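Local coordinates for protein MIP07328p (Drosophila melanogaster, PDB 6FKK) that probably acts as a chemorepellent axon guidance cue, a semaphorin whose extracellular sema domain is thought to bind cell-surface receptors, at residues L60-C72 with L99-Y112. Numbering follows the deposited sequence.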
loop_
_atom_site.group_PDB
_atom_site.type_symbol
_atom_site.label_atom_id
_atom_site.label_comp_id
_atom_site.label_asym_id
_atom_site.label_seq_id
_atom_site.Cartn_x
_atom_site.Cartn_y
_atom_site.Cartn_z
ATOM N N LEU A 60 16.184 -19.551 3.141
ATOM C CA LEU A 60 16.388 -20.064 1.793
ATOM C C LEU A 60 17.324 -19.110 1.065
ATOM O O LEU A 60 16.994 -17.932 0.884
ATOM C CB LEU A 60 15.055 -20.204 1.049
ATOM C CG LEU A 60 14.949 -21.164 -0.141
ATOM C CD1 LEU A 60 13.486 -21.442 -0.442
ATOM C CD2 LEU A 60 15.644 -20.615 -1.377
ATOM N N GLU A 61 18.488 -19.612 0.658
ATOM C CA GLU A 61 19.510 -18.802 0.011
ATOM C C GLU A 61 19.537 -19.075 -1.487
ATOM O O GLU A 61 19.360 -20.215 -1.927
ATOM C CB GLU A 61 20.890 -19.066 0.623
ATOM C CG GLU A 61 21.049 -18.517 2.036
ATOM C CD GLU A 61 22.441 -18.731 2.599
ATOM O OE1 GLU A 61 23.088 -19.733 2.231
ATOM O OE2 GLU A 61 22.891 -17.892 3.410
ATOM N N TRP A 62 19.767 -18.017 -2.263
ATOM C CA TRP A 62 19.723 -18.095 -3.720
ATOM C C TRP A 62 20.660 -17.024 -4.260
ATOM O O TRP A 62 20.375 -15.830 -4.132
ATOM C CB TRP A 62 18.296 -17.900 -4.227
ATOM C CG TRP A 62 18.110 -18.093 -5.700
ATOM C CD1 TRP A 62 19.075 -18.370 -6.624
ATOM C CD2 TRP A 62 16.875 -18.020 -6.420
ATOM N NE1 TRP A 62 18.516 -18.474 -7.875
ATOM C CE2 TRP A 62 17.166 -18.263 -7.776
ATOM C CE3 TRP A 62 15.549 -17.772 -6.049
ATOM C CZ2 TRP A 62 16.182 -18.264 -8.762
ATOM C CZ3 TRP A 62 14.574 -17.776 -7.029
ATOM C CH2 TRP A 62 14.895 -18.019 -8.369
ATOM N N HIS A 63 21.767 -17.446 -4.864
ATOM C CA HIS A 63 22.816 -16.535 -5.296
ATOM C C HIS A 63 22.924 -16.515 -6.814
ATOM O O HIS A 63 22.577 -17.485 -7.494
ATOM C CB HIS A 63 24.167 -16.926 -4.691
ATOM C CG HIS A 63 24.230 -16.757 -3.206
ATOM N ND1 HIS A 63 24.736 -15.623 -2.608
ATOM C CD2 HIS A 63 23.842 -17.574 -2.198
ATOM C CE1 HIS A 63 24.662 -15.751 -1.295
ATOM N NE2 HIS A 63 24.123 -16.924 -1.021
ATOM N N SER A 64 23.415 -15.393 -7.334
ATOM C CA SER A 64 23.653 -15.257 -8.763
ATOM C C SER A 64 24.957 -15.947 -9.135
ATOM O O SER A 64 25.970 -15.795 -8.445
ATOM C CB SER A 64 23.710 -13.782 -9.161
ATOM O OG SER A 64 22.466 -13.143 -8.944
ATOM N N THR A 65 24.928 -16.706 -10.227
ATOM C CA THR A 65 26.148 -17.314 -10.735
ATOM C C THR A 65 27.161 -16.231 -11.081
ATOM O O THR A 65 26.804 -15.104 -11.434
ATOM C CB THR A 65 25.850 -18.162 -11.971
ATOM O OG1 THR A 65 25.603 -17.303 -13.091
ATOM C CG2 THR A 65 24.627 -19.032 -11.735
ATOM N N ASP A 66 28.444 -16.580 -10.965
ATOM C CA ASP A 66 29.487 -15.629 -11.331
ATOM C C ASP A 66 29.371 -15.218 -12.792
ATOM O O ASP A 66 29.758 -14.103 -13.154
ATOM C CB ASP A 66 30.867 -16.217 -11.041
ATOM C CG ASP A 66 31.221 -16.166 -9.568
ATOM O OD1 ASP A 66 30.400 -15.652 -8.777
ATOM O OD2 ASP A 66 32.320 -16.633 -9.201
ATOM N N ALA A 67 28.830 -16.095 -13.641
ATOM C CA ALA A 67 28.534 -15.698 -15.013
ATOM C C ALA A 67 27.461 -14.618 -15.049
ATOM O O ALA A 67 27.552 -13.668 -15.834
ATOM C CB ALA A 67 28.100 -16.915 -15.830
ATOM N N ASP A 68 26.440 -14.740 -14.196
ATOM C CA ASP A 68 25.373 -13.744 -14.171
ATOM C C ASP A 68 25.857 -12.421 -13.591
ATOM O O ASP A 68 25.502 -11.349 -14.096
ATOM C CB ASP A 68 24.179 -14.270 -13.373
ATOM C CG ASP A 68 23.353 -15.282 -14.148
ATOM O OD1 ASP A 68 23.642 -15.499 -15.344
ATOM O OD2 ASP A 68 22.414 -15.857 -13.559
ATOM N N ARG A 69 26.661 -12.471 -12.527
ATOM C CA ARG A 69 27.149 -11.237 -11.920
ATOM C C ARG A 69 28.159 -10.538 -12.822
ATOM O O ARG A 69 28.170 -9.305 -12.910
ATOM C CB ARG A 69 27.763 -11.525 -10.551
ATOM C CG ARG A 69 28.443 -10.320 -9.920
ATOM C CD ARG A 69 29.003 -10.661 -8.556
ATOM N NE ARG A 69 27.947 -11.060 -7.631
ATOM C CZ ARG A 69 28.165 -11.526 -6.408
ATOM N NH1 ARG A 69 29.405 -11.659 -5.958
ATOM N NH2 ARG A 69 27.142 -11.864 -5.636
ATOM N N GLU A 70 29.019 -11.308 -13.494
ATOM C CA GLU A 70 29.991 -10.712 -14.406
ATOM C C GLU A 70 29.295 -9.945 -15.523
ATOM O O GLU A 70 29.595 -8.769 -15.761
ATOM C CB GLU A 70 30.909 -11.790 -14.981
ATOM C CG GLU A 70 32.037 -12.205 -14.053
ATOM C CD GLU A 70 32.722 -13.478 -14.507
ATOM O OE1 GLU A 70 32.371 -13.989 -15.591
ATOM O OE2 GLU A 70 33.610 -13.972 -13.779
ATOM N N LEU A 71 28.351 -10.590 -16.213
ATOM C CA LEU A 71 27.616 -9.893 -17.265
ATOM C C LEU A 71 26.829 -8.718 -16.703
ATOM O O LEU A 71 26.664 -7.701 -17.386
ATOM C CB LEU A 71 26.694 -10.863 -18.012
ATOM C CG LEU A 71 25.564 -11.625 -17.307
ATOM C CD1 LEU A 71 24.282 -10.801 -17.197
ATOM C CD2 LEU A 71 25.290 -12.940 -18.026
ATOM N N CYS A 72 26.346 -8.830 -15.463
ATOM C CA CYS A 72 25.683 -7.700 -14.820
ATOM C C CYS A 72 26.650 -6.538 -14.631
ATOM O O CYS A 72 26.332 -5.389 -14.961
ATOM C CB CYS A 72 25.088 -8.133 -13.481
ATOM S SG CYS A 72 24.490 -6.772 -12.446
ATOM N N LEU A 99 8.965 -18.464 -6.375
ATOM C CA LEU A 99 9.971 -17.497 -5.954
ATOM C C LEU A 99 10.631 -16.882 -7.177
ATOM O O LEU A 99 11.092 -17.604 -8.066
ATOM C CB LEU A 99 11.034 -18.145 -5.060
ATOM C CG LEU A 99 10.789 -18.092 -3.552
ATOM C CD1 LEU A 99 11.997 -18.639 -2.806
ATOM C CD2 LEU A 99 10.482 -16.668 -3.115
ATOM N N CYS A 100 10.681 -15.552 -7.212
ATOM C CA CYS A 100 11.313 -14.814 -8.296
ATOM C C CYS A 100 12.240 -13.759 -7.707
ATOM O O CYS A 100 11.910 -13.125 -6.700
ATOM C CB CYS A 100 10.269 -14.149 -9.207
ATOM S SG CYS A 100 8.926 -15.227 -9.798
ATOM N N GLY A 101 13.398 -13.574 -8.340
ATOM C CA GLY A 101 14.370 -12.610 -7.865
ATOM C C GLY A 101 15.000 -11.855 -9.019
ATOM O O GLY A 101 14.916 -12.262 -10.180
ATOM N N THR A 102 15.646 -10.738 -8.671
ATOM C CA THR A 102 16.266 -9.892 -9.687
ATOM C C THR A 102 17.395 -10.623 -10.402
ATOM O O THR A 102 17.528 -10.525 -11.628
ATOM C CB THR A 102 16.783 -8.599 -9.057
ATOM O OG1 THR A 102 17.917 -8.887 -8.227
ATOM C CG2 THR A 102 15.699 -7.949 -8.211
ATOM N N ASN A 103 18.221 -11.356 -9.651
ATOM C CA ASN A 103 19.301 -12.171 -10.210
ATOM C C ASN A 103 20.240 -11.329 -11.077
ATOM O O ASN A 103 20.483 -11.628 -12.248
ATOM C CB ASN A 103 18.737 -13.360 -10.993
ATOM C CG ASN A 103 19.818 -14.299 -11.499
ATOM O OD1 ASN A 103 20.878 -14.431 -10.889
ATOM N ND2 ASN A 103 19.558 -14.944 -12.631
ATOM N N SER A 104 20.759 -10.255 -10.486
ATOM C CA SER A 104 21.746 -9.391 -11.134
ATOM C C SER A 104 21.247 -8.904 -12.492
ATOM O O SER A 104 21.902 -9.074 -13.523
ATOM C CB SER A 104 23.089 -10.112 -11.266
ATOM O OG SER A 104 23.527 -10.605 -10.013
ATOM N N TYR A 105 20.058 -8.297 -12.482
ATOM C CA TYR A 105 19.411 -7.789 -13.692
ATOM C C TYR A 105 19.211 -8.890 -14.731
ATOM O O TYR A 105 19.285 -8.647 -15.938
ATOM C CB TYR A 105 20.191 -6.611 -14.287
ATOM C CG TYR A 105 20.096 -5.347 -13.458
ATOM C CD1 TYR A 105 20.768 -5.233 -12.248
ATOM C CD2 TYR A 105 19.334 -4.267 -13.888
ATOM C CE1 TYR A 105 20.682 -4.081 -11.487
ATOM C CE2 TYR A 105 19.244 -3.109 -13.135
ATOM C CZ TYR A 105 19.920 -3.022 -11.935
ATOM O OH TYR A 105 19.834 -1.873 -11.181
ATOM N N LYS A 106 18.962 -10.110 -14.262
ATOM C CA LYS A 106 18.599 -11.241 -15.118
ATOM C C LYS A 106 17.487 -12.005 -14.412
ATOM O O LYS A 106 17.682 -13.132 -13.945
ATOM C CB LYS A 106 19.813 -12.131 -15.393
ATOM C CG LYS A 106 19.594 -13.211 -16.444
ATOM C CD LYS A 106 20.833 -14.085 -16.590
ATOM C CE LYS A 106 20.664 -15.122 -17.691
ATOM N NZ LYS A 106 19.565 -16.083 -17.404
ATOM N N PRO A 107 16.298 -11.407 -14.311
ATOM C CA PRO A 107 15.269 -11.954 -13.416
ATOM C C PRO A 107 14.803 -13.340 -13.841
ATOM O O PRO A 107 14.607 -13.619 -15.025
ATOM C CB PRO A 107 14.136 -10.925 -13.510
ATOM C CG PRO A 107 14.348 -10.240 -14.815
ATOM C CD PRO A 107 15.833 -10.202 -15.018
ATOM N N ARG A 108 14.635 -14.212 -12.848
ATOM C CA ARG A 108 14.191 -15.583 -13.056
ATOM C C ARG A 108 13.132 -15.920 -12.016
ATOM O O ARG A 108 13.029 -15.271 -10.973
ATOM C CB ARG A 108 15.359 -16.578 -12.959
ATOM C CG ARG A 108 16.578 -16.212 -13.793
ATOM C CD ARG A 108 16.393 -16.580 -15.255
ATOM N NE ARG A 108 16.381 -18.027 -15.450
ATOM C CZ ARG A 108 16.392 -18.618 -16.640
ATOM N NH1 ARG A 108 16.419 -17.885 -17.746
ATOM N NH2 ARG A 108 16.380 -19.941 -16.726
ATOM N N CYS A 109 12.338 -16.949 -12.312
ATOM C CA CYS A 109 11.358 -17.482 -11.376
ATOM C C CYS A 109 11.596 -18.973 -11.175
ATOM O O CYS A 109 12.098 -19.665 -12.065
ATOM C CB CYS A 109 9.920 -17.255 -11.860
ATOM S SG CYS A 109 9.327 -15.546 -11.766
ATOM N N ARG A 110 11.224 -19.464 -9.995
ATOM C CA ARG A 110 11.400 -20.867 -9.652
ATOM C C ARG A 110 10.175 -21.380 -8.912
ATOM O O ARG A 110 9.459 -20.619 -8.255
ATOM C CB ARG A 110 12.640 -21.099 -8.780
ATOM C CG ARG A 110 13.956 -21.189 -9.533
ATOM C CD ARG A 110 15.074 -21.586 -8.581
ATOM N NE ARG A 110 16.398 -21.462 -9.181
ATOM C CZ ARG A 110 17.535 -21.579 -8.502
ATOM N NH1 ARG A 110 17.505 -21.818 -7.198
ATOM N NH2 ARG A 110 18.699 -21.452 -9.123
ATOM N N HIS A 111 9.947 -22.684 -9.023
ATOM C CA HIS A 111 8.928 -23.384 -8.256
ATOM C C HIS A 111 9.604 -24.365 -7.310
ATOM O O HIS A 111 10.560 -25.049 -7.691
ATOM C CB HIS A 111 7.949 -24.119 -9.176
ATOM C CG HIS A 111 7.166 -23.211 -10.073
ATOM N ND1 HIS A 111 7.723 -22.585 -11.168
ATOM C CD2 HIS A 111 5.871 -22.821 -10.036
ATOM C CE1 HIS A 111 6.803 -21.852 -11.768
ATOM N NE2 HIS A 111 5.670 -21.977 -11.100
ATOM N N TYR A 112 9.111 -24.430 -6.075
ATOM C CA TYR A 112 9.743 -25.219 -5.028
ATOM C C TYR A 112 8.751 -26.206 -4.427
ATOM O O TYR A 112 7.534 -26.076 -4.581
ATOM C CB TYR A 112 10.318 -24.323 -3.921
ATOM C CG TYR A 112 11.597 -23.613 -4.304
ATOM C CD1 TYR A 112 11.568 -22.386 -4.954
ATOM C CD2 TYR A 112 12.837 -24.169 -4.010
ATOM C CE1 TYR A 112 12.737 -21.734 -5.302
ATOM C CE2 TYR A 112 14.011 -23.525 -4.355
ATOM C CZ TYR A 112 13.956 -22.308 -5.001
ATOM O OH TYR A 112 15.123 -21.664 -5.345
#
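Ser64 and Asn103 bring the two backbones within 5.5 Å, CA to CA, whereas Trp62 and Gly101 stand 8.7 Å apart, a spacing bridged by the indole. Trp62, just past strand 56-61 of one blade of the sema β-propeller, reaches to the hairpin of strands 97-101 and 108-112 in the next. Its CG lies anti to the backbone N (chi1 -174°), which swings the indole toward the hairpin, where its edge atom CZ3 meets Leu99 O, while the guanidinium of Arg110 lies flat on one face, centres 3.7 Å apart and planes at 21°. Arginine suits this place because its CD also packs over the six-membered ring, its NH1 donates to Tyr112 OH at 3.0 Å, and its NE pairs with Asp138. Were Trp62 an alanine, the Arg110 guanidinium would probably lose its stacking surface, and a gap would be likely to open between the blades. Beyond it, Leu60 and Leu99 meet tip to tip.

Asn103, of a type that tolerates its positive phi, uses both ends of its amide: OD1 accepts from Ser64 OG at 2.8 Å on an in-plane lone pair, and ND2 donates to Asp68 OD2 (3.1 Å) and to Lys106 O. Thr65 suits the N-cap of helix 66-74, its OG1 accepting from Asp68 N, and Cys72 CB packs on Ser104 CB at 3.6 Å. The inter-blade seam thus joins a cation-pi stack to an amide held at both ends, which should fix the amide's rotation.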